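Local coordinates for protein synthesis inhibitor I (Hordeum vulgare, PDB 4FBC) that is a plant ribosome-inactivating protein, named as a protein synthesis inhibitor, and here holds adenosine monophosphate in a pocket, at residues His44-Arg49 with Gly256-Val261; Phe180-Gly185 with Lys208-Gly213; Phe19-Ser24 with Gln138-Val143; Val59-Trp64 with Ala81-Asn86. The protein carries 3 engineered substitutions. One frame throughout, in Å; residues are numbered along the deposited sequence.

How the interactions relate
Interactions 1, 2 and 4 lie around the pocket that holds adenosine monophosphate. The side chain of Val211 in interaction 2 comes within about 6 Å of the ligand, that of Ile82 in interaction 4 within about 7 Å, and that of Leu258 in interaction 1 within about 11 Å. Interaction 1 touches interaction 2 where Gln181 packs on Arg49 and Gly256. It touches interaction 4 where Leu259 meets Asp85 and Asn86. Interaction 2 and interaction 4 lie on opposite sides of the chain's centre, their centres about 21 Å apart. Interaction 3 stands apart, touching none of the others, but it reaches the same six-stranded sheet as interaction 4.

Interaction 1: residues His44-Arg49 with Gly256-Val261; sequences HFSHNR and GILLFV
Arg49 reaches from the short hairpin at 44-49 to the loop 256-261, and its contacts can be followed from base to tip. Its CB packs on CD1 of Leu258 at 3.8 Å. CG lies anti to the carbonyl carbon (chi1 -62°), and the chain then bends at chi2 and chi3. NE gives a hydrogen bond to Leu255 O, just before the second segment. At the tip, Arg49 NH2 donates to Gly256 O at 2.9 Å. This donor lies in the carbonyl plane, on a lone pair, while the oxygen sits somewhat out of the guanidinium plane. One guanidinium thus holds two successive carbonyls after helix 248-254.

The other branch of Leu258 is used as well: its CD2 meets Ser46 CB at 3.9 Å. The hydroxyl of Ser46 has a different partner, Asp225 OD2. Further along, the rings of His44 and Phe260 meet rim to rim, CE1 to CE1 at 3.9 Å. Their planes are 72° apart, and neither ring lies over the face of the other.

Leu258 also hydrogen-bonds through its backbone to Pro50, in the second strand of the hairpin, and to Leu52 after it. Ser46 and Arg49 exchange two backbone hydrogen bonds, Ser46 N to Arg49 O and Arg49 N to Ser46 O. They close a two-residue beta hairpin with a type I' turn, in which His47 and Asn48 both have positive phi.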
loop_
_atom_site.group_PDB
_atom_site.type_symbol
_atom_site.label_atom_id
_atom_site.label_comp_id
_atom_site.label_asym_id
_atom_site.label_seq_id
_atom_site.Cartn_x
_atom_site.Cartn_y
_atom_site.Cartn_z
ATOM N N HIS A 44 11.677 -5.981 -14.360
ATOM C CA HIS A 44 12.247 -4.735 -13.853
ATOM C C HIS A 44 12.408 -4.746 -12.335
ATOM O O HIS A 44 11.437 -4.550 -11.590
ATOM C CB HIS A 44 11.362 -3.545 -14.276
ATOM C CG HIS A 44 11.970 -2.204 -13.997
ATOM N ND1 HIS A 44 11.228 -1.042 -13.966
ATOM C CD2 HIS A 44 13.248 -1.846 -13.735
ATOM C CE1 HIS A 44 12.027 -0.023 -13.700
ATOM N NE2 HIS A 44 13.258 -0.481 -13.557
ATOM N N PHE A 45 13.638 -4.985 -11.883
ATOM C CA PHE A 45 13.985 -4.836 -10.474
ATOM C C PHE A 45 14.988 -3.704 -10.346
ATOM O O PHE A 45 15.647 -3.348 -11.320
ATOM C CB PHE A 45 14.665 -6.111 -9.954
ATOM C CG PHE A 45 13.744 -7.268 -9.766
ATOM C CD1 PHE A 45 13.300 -8.005 -10.860
ATOM C CD2 PHE A 45 13.379 -7.669 -8.488
ATOM C CE1 PHE A 45 12.458 -9.108 -10.674
ATOM C CE2 PHE A 45 12.535 -8.762 -8.294
ATOM C CZ PHE A 45 12.075 -9.480 -9.395
ATOM N N SER A 46 15.122 -3.149 -9.139
ATOM C CA SER A 46 16.177 -2.174 -8.844
ATOM C C SER A 46 16.845 -2.592 -7.548
ATOM O O SER A 46 16.176 -2.662 -6.517
ATOM C CB SER A 46 15.582 -0.771 -8.658
ATOM O OG SER A 46 16.608 0.182 -8.393
ATOM N N HIS A 47 18.155 -2.857 -7.603
ATOM C CA HIS A 47 18.916 -3.328 -6.434
ATOM C C HIS A 47 18.215 -4.508 -5.769
ATOM O O HIS A 47 18.110 -4.589 -4.533
ATOM C CB HIS A 47 19.141 -2.179 -5.443
ATOM C CG HIS A 47 19.880 -1.020 -6.039
ATOM N ND1 HIS A 47 21.163 -0.680 -5.663
ATOM C CD2 HIS A 47 19.524 -0.141 -7.005
ATOM C CE1 HIS A 47 21.559 0.369 -6.364
ATOM N NE2 HIS A 47 20.586 0.714 -7.184
ATOM N N ASN A 48 17.733 -5.416 -6.613
ATOM C CA ASN A 48 17.022 -6.622 -6.185
ATOM C C ASN A 48 15.754 -6.348 -5.369
ATOM O O ASN A 48 15.319 -7.185 -4.572
ATOM C CB ASN A 48 17.958 -7.588 -5.441
ATOM C CG ASN A 48 17.431 -9.016 -5.422
ATOM O OD1 ASN A 48 16.587 -9.390 -6.244
ATOM N ND2 ASN A 48 17.930 -9.825 -4.485
ATOM N N ARG A 49 15.162 -5.174 -5.582
ATOM C CA ARG A 49 13.844 -4.879 -5.039
ATOM C C ARG A 49 12.886 -4.808 -6.219
ATOM O O ARG A 49 13.256 -4.312 -7.291
ATOM C CB ARG A 49 13.829 -3.533 -4.306
ATOM C CG ARG A 49 14.754 -3.450 -3.099
ATOM C CD ARG A 49 14.561 -4.633 -2.146
ATOM N NE ARG A 49 13.165 -4.809 -1.753
ATOM C CZ ARG A 49 12.645 -5.958 -1.338
ATOM N NH1 ARG A 49 13.416 -7.039 -1.253
ATOM N NH2 ARG A 49 11.358 -6.032 -1.007
ATOM N N GLY A 256 10.051 -1.585 -0.076
ATOM C CA GLY A 256 9.400 -2.883 -0.235
ATOM C C GLY A 256 9.124 -3.166 -1.706
ATOM O O GLY A 256 9.473 -4.226 -2.219
ATOM N N ILE A 257 8.495 -2.208 -2.387
ATOM C CA ILE A 257 8.309 -2.281 -3.843
ATOM C C ILE A 257 8.285 -0.854 -4.361
ATOM O O ILE A 257 7.707 0.013 -3.721
ATOM C CB ILE A 257 7.028 -3.094 -4.247
ATOM C CG1 ILE A 257 6.899 -3.187 -5.777
ATOM C CG2 ILE A 257 5.756 -2.523 -3.583
ATOM C CD1 ILE A 257 5.842 -4.230 -6.240
ATOM N N LEU A 258 8.960 -0.605 -5.480
ATOM C CA LEU A 258 9.100 0.760 -5.996
ATOM C C LEU A 258 7.906 1.118 -6.873
ATOM O O LEU A 258 7.422 0.283 -7.622
ATOM C CB LEU A 258 10.386 0.906 -6.834
ATOM C CG LEU A 258 11.754 1.020 -6.153
ATOM C CD1 LEU A 258 12.174 -0.313 -5.522
ATOM C CD2 LEU A 258 12.826 1.512 -7.118
ATOM N N LEU A 259 7.440 2.363 -6.773
ATOM C CA LEU A 259 6.527 2.918 -7.779
ATOM C C LEU A 259 7.315 3.104 -9.064
ATOM O O LEU A 259 8.466 3.538 -9.037
ATOM C CB LEU A 259 6.006 4.279 -7.309
ATOM C CG LEU A 259 5.073 5.044 -8.261
ATOM C CD1 LEU A 259 3.765 4.307 -8.398
ATOM C CD2 LEU A 259 4.847 6.456 -7.708
ATOM N N PHE A 260 6.724 2.768 -10.204
ATOM C CA PHE A 260 7.426 3.049 -11.442
ATOM C C PHE A 260 7.511 4.565 -11.656
ATOM O O PHE A 260 6.517 5.279 -11.536
ATOM C CB PHE A 260 6.766 2.390 -12.651
ATOM C CG PHE A 260 7.499 2.661 -13.922
ATOM C CD1 PHE A 260 8.642 1.941 -14.241
ATOM C CD2 PHE A 260 7.085 3.677 -14.771
ATOM C CE1 PHE A 260 9.351 2.211 -15.408
ATOM C CE2 PHE A 260 7.792 3.951 -15.933
ATOM C CZ PHE A 260 8.912 3.223 -16.253
ATOM N N VAL A 261 8.709 5.039 -11.964
ATOM C CA VAL A 261 8.911 6.433 -12.329
ATOM C C VAL A 261 9.772 6.524 -13.588
ATOM O O VAL A 261 10.787 5.829 -13.713
ATOM C CB VAL A 261 9.614 7.218 -11.206
ATOM C CG1 VAL A 261 9.661 8.707 -11.574
ATOM C CG2 VAL A 261 8.912 7.026 -9.879
#

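Interaction 2: residues Phe180-Gly185 with Lys208-Gly213; sequences FQTVSG and KAQVNG
The ring of Phe180 lies against Gln210 and Val211 of the neighbouring helix. Over one face sits Gln210 CB, 3.9 Å above the ring plane and offset toward the rim, in a CH-pi contact. Val211 CA approaches the same ring obliquely, 3.7 Å from Phe180 CE2. The backbone O of Gln210 lies 3.0 Å from Phe180 CZ. Trp214, a residue of the ligand pocket, also meets the Phe180 ring. The amide of Gln210 is turned 38° from the ring.

Thr182 and Gln210 meet tip to tip. The threonine OG1 lies between its own backbone N and carbonyl carbon (chi1 44°), and it donates to Gln210 OE1 at 2.6 Å. The donor is tilted 24° from the amide carbonyl plane. Beside this, Val183 CG2 touches Val211 CG2 at 4.1 Å.

Phe180 stands at the break between helix 157-179 and helix 181-190. It is the N-cap residue of the second helix, and its O accepts from Ser184 N. The contact therefore joins the start of helix 181-190 to the end of helix 205-211.

The buried amide of Gln210 is used at both ends. OE1 accepts from Thr182 and NE2 donates to Met243 O. Two partners of opposite kind fix which way the amide is turned.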
loop_
_atom_site.group_PDB
_atom_site.type_symbol
_atom_site.label_atom_id
_atom_site.label_comp_id
_atom_site.label_asym_id
_atom_site.label_seq_id
_atom_site.Cartn_x
_atom_site.Cartn_y
_atom_site.Cartn_z
ATOM N N PHE A 180 6.934 -0.326 1.912
ATOM C CA PHE A 180 8.159 -0.081 2.676
ATOM C C PHE A 180 8.518 -1.203 3.628
ATOM O O PHE A 180 7.697 -1.599 4.455
ATOM C CB PHE A 180 8.026 1.207 3.500
ATOM C CG PHE A 180 7.819 2.424 2.670
ATOM C CD1 PHE A 180 8.883 2.991 1.981
ATOM C CD2 PHE A 180 6.558 2.988 2.557
ATOM C CE1 PHE A 180 8.686 4.115 1.191
ATOM C CE2 PHE A 180 6.358 4.106 1.773
ATOM C CZ PHE A 180 7.426 4.667 1.096
ATOM N N GLN A 181 9.750 -1.692 3.517
ATOM C CA GLN A 181 10.261 -2.715 4.442
ATOM C C GLN A 181 10.385 -2.167 5.854
ATOM O O GLN A 181 10.321 -2.915 6.835
ATOM C CB GLN A 181 11.627 -3.234 3.976
ATOM C CG GLN A 181 11.629 -3.816 2.560
ATOM C CD GLN A 181 12.830 -4.701 2.311
ATOM O OE1 GLN A 181 12.954 -5.770 2.914
ATOM N NE2 GLN A 181 13.730 -4.262 1.434
ATOM N N THR A 182 10.586 -0.860 5.961
ATOM C CA THR A 182 10.657 -0.221 7.275
ATOM C C THR A 182 9.304 -0.340 7.975
ATOM O O THR A 182 9.224 -0.768 9.136
ATOM C CB THR A 182 11.032 1.251 7.149
ATOM O OG1 THR A 182 10.272 1.820 6.078
ATOM C CG2 THR A 182 12.526 1.417 6.862
ATOM N N VAL A 183 8.238 0.027 7.268
ATOM C CA VAL A 183 6.894 -0.044 7.835
ATOM C C VAL A 183 6.434 -1.485 8.110
ATOM O O VAL A 183 5.851 -1.757 9.160
ATOM C CB VAL A 183 5.878 0.697 6.958
ATOM C CG1 VAL A 183 4.464 0.543 7.518
ATOM C CG2 VAL A 183 6.267 2.183 6.842
ATOM N N SER A 184 6.703 -2.408 7.187
ATOM C CA SER A 184 6.262 -3.792 7.379
ATOM C C SER A 184 7.013 -4.423 8.550
ATOM O O SER A 184 6.426 -5.162 9.349
ATOM C CB SER A 184 6.413 -4.627 6.096
ATOM O OG SER A 184 7.773 -4.882 5.761
ATOM N N GLY A 185 8.302 -4.109 8.660
ATOM C CA GLY A 185 9.105 -4.598 9.769
ATOM C C GLY A 185 8.623 -4.034 11.102
ATOM O O GLY A 185 8.581 -4.749 12.109
ATOM N N LYS A 208 7.513 8.400 8.506
ATOM C CA LYS A 208 6.531 9.370 8.032
ATOM C C LYS A 208 7.034 10.002 6.740
ATOM O O LYS A 208 6.290 10.091 5.768
ATOM C CB LYS A 208 6.238 10.456 9.084
ATOM C CG LYS A 208 5.380 11.604 8.533
ATOM C CD LYS A 208 4.860 12.523 9.636
ATOM C CE LYS A 208 5.993 13.236 10.369
ATOM N NZ LYS A 208 5.469 13.980 11.566
ATOM N N ALA A 209 8.303 10.412 6.726
ATOM C CA ALA A 209 8.902 11.020 5.531
ATOM C C ALA A 209 8.906 10.047 4.355
ATOM O O ALA A 209 8.590 10.425 3.215
ATOM C CB ALA A 209 10.311 11.512 5.826
ATOM N N GLN A 210 9.259 8.791 4.634
ATOM C CA GLN A 210 9.216 7.733 3.623
ATOM C C GLN A 210 7.815 7.565 3.051
ATOM O O GLN A 210 7.628 7.611 1.824
ATOM C CB GLN A 210 9.701 6.403 4.224
ATOM C CG GLN A 210 11.192 6.376 4.573
ATOM C CD GLN A 210 11.522 5.332 5.620
ATOM O OE1 GLN A 210 10.739 4.411 5.858
ATOM N NE2 GLN A 210 12.671 5.478 6.262
ATOM N N VAL A 211 6.834 7.384 3.933
ATOM C CA VAL A 211 5.440 7.237 3.511
ATOM C C VAL A 211 4.983 8.423 2.649
ATOM O O VAL A 211 4.318 8.239 1.623
ATOM C CB VAL A 211 4.493 7.034 4.715
ATOM C CG1 VAL A 211 3.039 7.205 4.293
ATOM C CG2 VAL A 211 4.703 5.639 5.323
ATOM N N ASN A 212 5.377 9.631 3.045
ATOM C CA ASN A 212 4.991 10.836 2.302
ATOM C C ASN A 212 5.854 11.133 1.062
ATOM O O ASN A 212 5.627 12.130 0.366
ATOM C CB ASN A 212 4.961 12.050 3.247
ATOM C CG ASN A 212 3.782 12.018 4.211
ATOM O OD1 ASN A 212 2.745 11.404 3.937
ATOM N ND2 ASN A 212 3.935 12.695 5.349
ATOM N N GLY A 213 6.825 10.264 0.773
ATOM C CA GLY A 213 7.725 10.454 -0.356
ATOM C C GLY A 213 8.068 9.188 -1.143
ATOM O O GLY A 213 9.188 9.034 -1.635
#

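Interaction 3: residues Phe19-Ser24 with Gln138-Val143; sequences FNVQAS and QLADAV
Val21 and Leu139 meet through branches set by their first torsions. In Val21, CG1 lies anti to the carbonyl carbon (chi1 -51°), and CG2 then falls between the backbone N and the carbonyl carbon. In Leu139, CG is anti to the backbone N (chi1 175°). This is packing of a helix against the end of a sheet. Helix 136-147 meets the turn that follows strand 16-20, an outermost strand of the mixed six-stranded sheet.

The two methyls of Val21 serve different neighbours. Val21 CG1 touches Leu139 CD2 at 3.9 Å and lies 4.3 Å from Val143 CG2. Val21 CG2 rests on Ala140 CB at 4.0 Å. Val21 therefore meets residues on successive turns of the helix. Leu139 CD2 also reaches Phe19, meeting CE2 at 3.9 Å at the ring edge, near its plane.

No hydrogen bond joins the two segments, so the contact is purely apolar. Polar links come from just before helix segment 138-143: Arg136 NH1 donates to the backbone oxygens of Val21 and Ala23. Behind Leu139 stands helix 157-179, with Leu170 and Met173, and Phe31 meets the ring of Phe19.

The strand ends at Asn20, where a type I beta turn runs to Ala23. An Asx turn is built into it: Gln22 N donates to Asn20 OD1 at 3.0 Å, nearly straight at 165°, from above the side-chain carbonyl plane.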
loop_
_atom_site.group_PDB
_atom_site.type_symbol
_atom_site.label_atom_id
_atom_site.label_comp_id
_atom_site.label_asym_id
_atom_site.label_seq_id
_atom_site.Cartn_x
_atom_site.Cartn_y
_atom_site.Cartn_z
ATOM N N PHE A 19 -5.105 -12.245 5.108
ATOM C CA PHE A 19 -4.435 -12.290 6.401
ATOM C C PHE A 19 -5.444 -12.427 7.533
ATOM O O PHE A 19 -6.439 -11.703 7.596
ATOM C CB PHE A 19 -3.559 -11.046 6.609
ATOM C CG PHE A 19 -2.814 -11.036 7.920
ATOM C CD1 PHE A 19 -1.850 -12.002 8.197
ATOM C CD2 PHE A 19 -3.074 -10.060 8.876
ATOM C CE1 PHE A 19 -1.158 -11.995 9.403
ATOM C CE2 PHE A 19 -2.385 -10.040 10.093
ATOM C CZ PHE A 19 -1.426 -11.016 10.357
ATOM N N ASN A 20 -5.178 -13.373 8.429
ATOM C CA ASN A 20 -5.933 -13.525 9.661
ATOM C C ASN A 20 -5.309 -12.616 10.719
ATOM O O ASN A 20 -4.130 -12.755 11.041
ATOM C CB ASN A 20 -5.903 -15.010 10.063
ATOM C CG ASN A 20 -6.218 -15.249 11.530
ATOM O OD1 ASN A 20 -6.846 -14.432 12.208
ATOM N ND2 ASN A 20 -5.783 -16.403 12.027
ATOM N N VAL A 21 -6.096 -11.687 11.264
ATOM C CA VAL A 21 -5.547 -10.662 12.155
ATOM C C VAL A 21 -4.998 -11.212 13.473
ATOM O O VAL A 21 -4.302 -10.500 14.199
ATOM C CB VAL A 21 -6.552 -9.508 12.449
ATOM C CG1 VAL A 21 -7.124 -8.961 11.155
ATOM C CG2 VAL A 21 -7.673 -9.969 13.364
ATOM N N GLN A 22 -5.306 -12.467 13.788
ATOM C CA GLN A 22 -4.760 -13.086 14.996
ATOM C C GLN A 22 -3.519 -13.939 14.703
ATOM O O GLN A 22 -2.948 -14.551 15.614
ATOM C CB GLN A 22 -5.834 -13.905 15.735
ATOM C CG GLN A 22 -6.972 -13.063 16.344
ATOM C CD GLN A 22 -6.500 -12.076 17.423
ATOM O OE1 GLN A 22 -5.659 -12.402 18.274
ATOM N NE2 GLN A 22 -7.049 -10.863 17.392
ATOM N N ALA A 23 -3.090 -13.964 13.438
ATOM C CA ALA A 23 -1.962 -14.813 13.024
ATOM C C ALA A 23 -0.602 -14.267 13.471
ATOM O O ALA A 23 -0.500 -13.146 13.972
ATOM C CB ALA A 23 -1.979 -15.046 11.518
ATOM N N SER A 24 0.442 -15.076 13.298
ATOM C CA SER A 24 1.770 -14.734 13.804
ATOM C C SER A 24 2.430 -13.621 13.010
ATOM O O SER A 24 2.032 -13.326 11.875
ATOM C CB SER A 24 2.696 -15.951 13.772
ATOM O OG SER A 24 3.000 -16.309 12.429
ATOM N N GLN A 138 -5.611 -2.593 17.039
ATOM C CA GLN A 138 -6.019 -1.511 16.137
ATOM C C GLN A 138 -6.395 -2.060 14.777
ATOM O O GLN A 138 -7.308 -1.547 14.125
ATOM C CB GLN A 138 -4.913 -0.456 15.981
ATOM C CG GLN A 138 -4.698 0.422 17.204
ATOM C CD GLN A 138 -3.944 -0.291 18.313
ATOM O OE1 GLN A 138 -3.507 -1.436 18.154
ATOM N NE2 GLN A 138 -3.778 0.390 19.441
ATOM N N LEU A 139 -5.674 -3.087 14.339
ATOM C CA LEU A 139 -5.984 -3.765 13.087
ATOM C C LEU A 139 -7.338 -4.447 13.183
ATOM O O LEU A 139 -8.197 -4.271 12.316
ATOM C CB LEU A 139 -4.888 -4.778 12.744
ATOM C CG LEU A 139 -5.124 -5.665 11.522
ATOM C CD1 LEU A 139 -5.232 -4.809 10.275
ATOM C CD2 LEU A 139 -4.004 -6.696 11.351
ATOM N N ALA A 140 -7.535 -5.211 14.255
ATOM C CA ALA A 140 -8.796 -5.906 14.470
ATOM C C ALA A 140 -9.963 -4.929 14.627
ATOM O O ALA A 140 -11.039 -5.169 14.101
ATOM C CB ALA A 140 -8.704 -6.830 15.691
ATOM N N ASP A 141 -9.758 -3.839 15.360
ATOM C CA ASP A 141 -10.843 -2.866 15.554
ATOM C C ASP A 141 -11.180 -2.129 14.253
ATOM O O ASP A 141 -12.342 -1.826 13.986
ATOM C CB ASP A 141 -10.508 -1.864 16.668
ATOM C CG ASP A 141 -10.520 -2.500 18.057
ATOM O OD1 ASP A 141 -11.007 -3.640 18.189
ATOM O OD2 ASP A 141 -10.051 -1.847 19.015
ATOM N N ALA A 142 -10.164 -1.848 13.442
ATOM C CA ALA A 142 -10.392 -1.222 12.141
ATOM C C ALA A 142 -11.158 -2.162 11.211
ATOM O O ALA A 142 -12.070 -1.728 10.490
ATOM C CB ALA A 142 -9.078 -0.790 11.504
ATOM N N VAL A 143 -10.800 -3.446 11.226
ATOM C CA VAL A 143 -11.512 -4.432 10.412
ATOM C C VAL A 143 -12.972 -4.523 10.866
ATOM O O VAL A 143 -13.888 -4.539 10.047
ATOM C CB VAL A 143 -10.816 -5.816 10.428
ATOM C CG1 VAL A 143 -11.720 -6.902 9.861
ATOM C CG2 VAL A 143 -9.534 -5.761 9.640
#

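Interaction 4: residues Val59-Trp64 with Ala81-Asn86; sequences VPPSRW and AIRADN
Arg63 and Ala84 are joined by the straightest bond of this contact. Ala84 N donates to Arg63 O at 2.8 Å, with 177° at the hydrogen. In return, Arg63 NH1 gives a weak bond to Ala84 O at 3.4 Å. Water 1 bridges the same two residues, accepting from Arg63 NH2 and donating to Ala84 O. The main charged partner of Arg63 lies outside the two segments: NH2 forms a salt bridge with the terminal carboxylate of Lys282. Ala84 CB lies over one face of the Arg63 guanidinium.

Water 2 accepts from Arg63 N at 3.0 Å and donates to Asp85 OD2. The carboxylate is also gripped side-on by Arg83. Arg83 NE donates to Asp85 OD1 at 3.0 Å, on its syn lone pair, and Arg83 NH2 to Asp85 OD2 at 3.1 Å, from above the carboxylate plane. This pairing probably favours the charged form of Asp85. The guanidinium of Arg83 lies between Pro61 CG, over the centre and 3.4 Å above the plane, and Asn86 ND2 over the opposite face.

Closer to the backbone, Arg83 CG lies over the six-membered ring of Trp64, a CH-pi contact with 3.7 Å to the centroid. The indole NE1 of Trp64 donates to Pro61 O at 3.0 Å.

Trp64 and Arg83 form an antiparallel, non-hydrogen-bonded pair where strand 64-70 begins and strand 78-83 ends. Backbone hydrogen bonds join Ile82 to Phe65 next along, Ala81 to Glu90 and Gly91 of strand 89-93, and Trp64 to Leu14 near the N-terminus.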
loop_
_atom_site.group_PDB
_atom_site.type_symbol
_atom_site.label_atom_id
_atom_site.label_comp_id
_atom_site.label_asym_id
_atom_site.label_seq_id
_atom_site.Cartn_x
_atom_site.Cartn_y
_atom_site.Cartn_z
ATOM N N VAL A 59 -6.410 4.683 -20.367
ATOM C CA VAL A 59 -7.473 3.880 -19.767
ATOM C C VAL A 59 -7.647 4.304 -18.297
ATOM O O VAL A 59 -6.682 4.716 -17.654
ATOM C CB VAL A 59 -7.148 2.353 -19.906
ATOM C CG1 VAL A 59 -8.160 1.481 -19.178
ATOM C CG2 VAL A 59 -7.077 1.935 -21.383
ATOM N N PRO A 60 -8.887 4.255 -17.773
ATOM C CA PRO A 60 -9.090 4.431 -16.326
ATOM C C PRO A 60 -8.446 3.255 -15.588
ATOM O O PRO A 60 -8.118 2.268 -16.244
ATOM C CB PRO A 60 -10.614 4.368 -16.174
ATOM C CG PRO A 60 -11.148 4.702 -17.528
ATOM C CD PRO A 60 -10.164 4.154 -18.502
ATOM N N PRO A 61 -8.266 3.351 -14.257
ATOM C CA PRO A 61 -7.597 2.250 -13.545
ATOM C C PRO A 61 -8.296 0.909 -13.763
ATOM O O PRO A 61 -9.433 0.736 -13.324
ATOM C CB PRO A 61 -7.706 2.668 -12.072
ATOM C CG PRO A 61 -7.813 4.172 -12.117
ATOM C CD PRO A 61 -8.584 4.482 -13.365
ATOM N N SER A 62 -7.625 -0.024 -14.435
ATOM C CA SER A 62 -8.241 -1.308 -14.769
ATOM C C SER A 62 -7.492 -2.529 -14.224
ATOM O O SER A 62 -7.828 -3.669 -14.562
ATOM C CB SER A 62 -8.411 -1.444 -16.290
ATOM O OG SER A 62 -7.195 -1.825 -16.914
ATOM N N ARG A 63 -6.484 -2.293 -13.387
ATOM C CA ARG A 63 -5.722 -3.378 -12.761
ATOM C C ARG A 63 -5.840 -3.280 -11.241
ATOM O O ARG A 63 -5.381 -2.304 -10.642
ATOM C CB ARG A 63 -4.250 -3.321 -13.203
ATOM C CG ARG A 63 -4.032 -3.559 -14.689
ATOM C CD ARG A 63 -2.554 -3.580 -15.054
ATOM N NE ARG A 63 -1.866 -4.695 -14.400
ATOM C CZ ARG A 63 -1.039 -4.551 -13.371
ATOM N NH1 ARG A 63 -0.776 -3.337 -12.900
ATOM N NH2 ARG A 63 -0.467 -5.619 -12.823
ATOM N N TRP A 64 -6.468 -4.287 -10.632
ATOM C CA TRP A 64 -6.796 -4.274 -9.200
ATOM C C TRP A 64 -6.404 -5.579 -8.523
ATOM O O TRP A 64 -6.309 -6.613 -9.180
ATOM C CB TRP A 64 -8.306 -4.074 -9.019
ATOM C CG TRP A 64 -8.782 -2.741 -9.536
ATOM C CD1 TRP A 64 -9.087 -2.422 -10.827
ATOM C CD2 TRP A 64 -8.985 -1.548 -8.765
ATOM N NE1 TRP A 64 -9.469 -1.102 -10.907
ATOM C CE2 TRP A 64 -9.422 -0.547 -9.653
ATOM C CE3 TRP A 64 -8.854 -1.238 -7.414
ATOM C CZ2 TRP A 64 -9.713 0.751 -9.229
ATOM C CZ3 TRP A 64 -9.144 0.052 -6.990
ATOM C CH2 TRP A 64 -9.573 1.029 -7.898
ATOM N N ALA A 81 -10.326 -3.230 -1.938
ATOM C CA ALA A 81 -9.991 -3.121 -3.350
ATOM C C ALA A 81 -8.852 -2.122 -3.524
ATOM O O ALA A 81 -8.988 -0.941 -3.194
ATOM C CB ALA A 81 -11.212 -2.683 -4.155
ATOM N N ILE A 82 -7.726 -2.601 -4.043
ATOM C CA ILE A 82 -6.510 -1.797 -4.132
ATOM C C ILE A 82 -5.962 -1.837 -5.558
ATOM O O ILE A 82 -5.946 -2.887 -6.194
ATOM C CB ILE A 82 -5.437 -2.328 -3.136
ATOM C CG1 ILE A 82 -5.987 -2.332 -1.704
ATOM C CG2 ILE A 82 -4.174 -1.490 -3.212
ATOM C CD1 ILE A 82 -5.096 -3.098 -0.689
ATOM N N ARG A 83 -5.515 -0.696 -6.072
ATOM C CA ARG A 83 -4.970 -0.654 -7.428
ATOM C C ARG A 83 -3.658 -1.432 -7.501
ATOM O O ARG A 83 -2.833 -1.336 -6.594
ATOM C CB ARG A 83 -4.760 0.795 -7.873
ATOM C CG ARG A 83 -6.070 1.526 -8.132
ATOM C CD ARG A 83 -5.856 2.985 -8.509
ATOM N NE ARG A 83 -4.958 3.137 -9.649
ATOM C CZ ARG A 83 -4.768 4.275 -10.311
ATOM N NH1 ARG A 83 -5.413 5.370 -9.939
ATOM N NH2 ARG A 83 -3.933 4.311 -11.344
ATOM N N ALA A 84 -3.473 -2.196 -8.576
ATOM C CA ALA A 84 -2.252 -2.993 -8.739
ATOM C C ALA A 84 -1.123 -2.231 -9.424
ATOM O O ALA A 84 -0.042 -2.791 -9.642
ATOM C CB ALA A 84 -2.552 -4.300 -9.490
ATOM N N ASP A 85 -1.365 -0.967 -9.769
ATOM C CA ASP A 85 -0.336 -0.149 -10.409
ATOM C C ASP A 85 0.322 0.839 -9.455
ATOM O O ASP A 85 1.512 1.126 -9.588
ATOM C CB ASP A 85 -0.872 0.566 -11.671
ATOM C CG ASP A 85 -2.205 1.260 -11.448
ATOM O OD1 ASP A 85 -2.644 1.400 -10.288
ATOM O OD2 ASP A 85 -2.826 1.683 -12.460
ATOM N N ASN A 86 -0.440 1.346 -8.484
ATOM C CA ASN A 86 0.119 2.284 -7.507
ATOM C C ASN A 86 -0.234 1.974 -6.047
ATOM O O ASN A 86 0.103 2.745 -5.155
ATOM C CB ASN A 86 -0.253 3.735 -7.860
ATOM C CG ASN A 86 -1.743 3.978 -7.832
ATOM O OD1 ASN A 86 -2.510 3.134 -7.368
ATOM N ND2 ASN A 86 -2.173 5.147 -8.330
HETATM O O HOH W 1 1.140 -4.997 -10.584
HETATM O O HOH W 2 -5.312 0.132 -12.059
#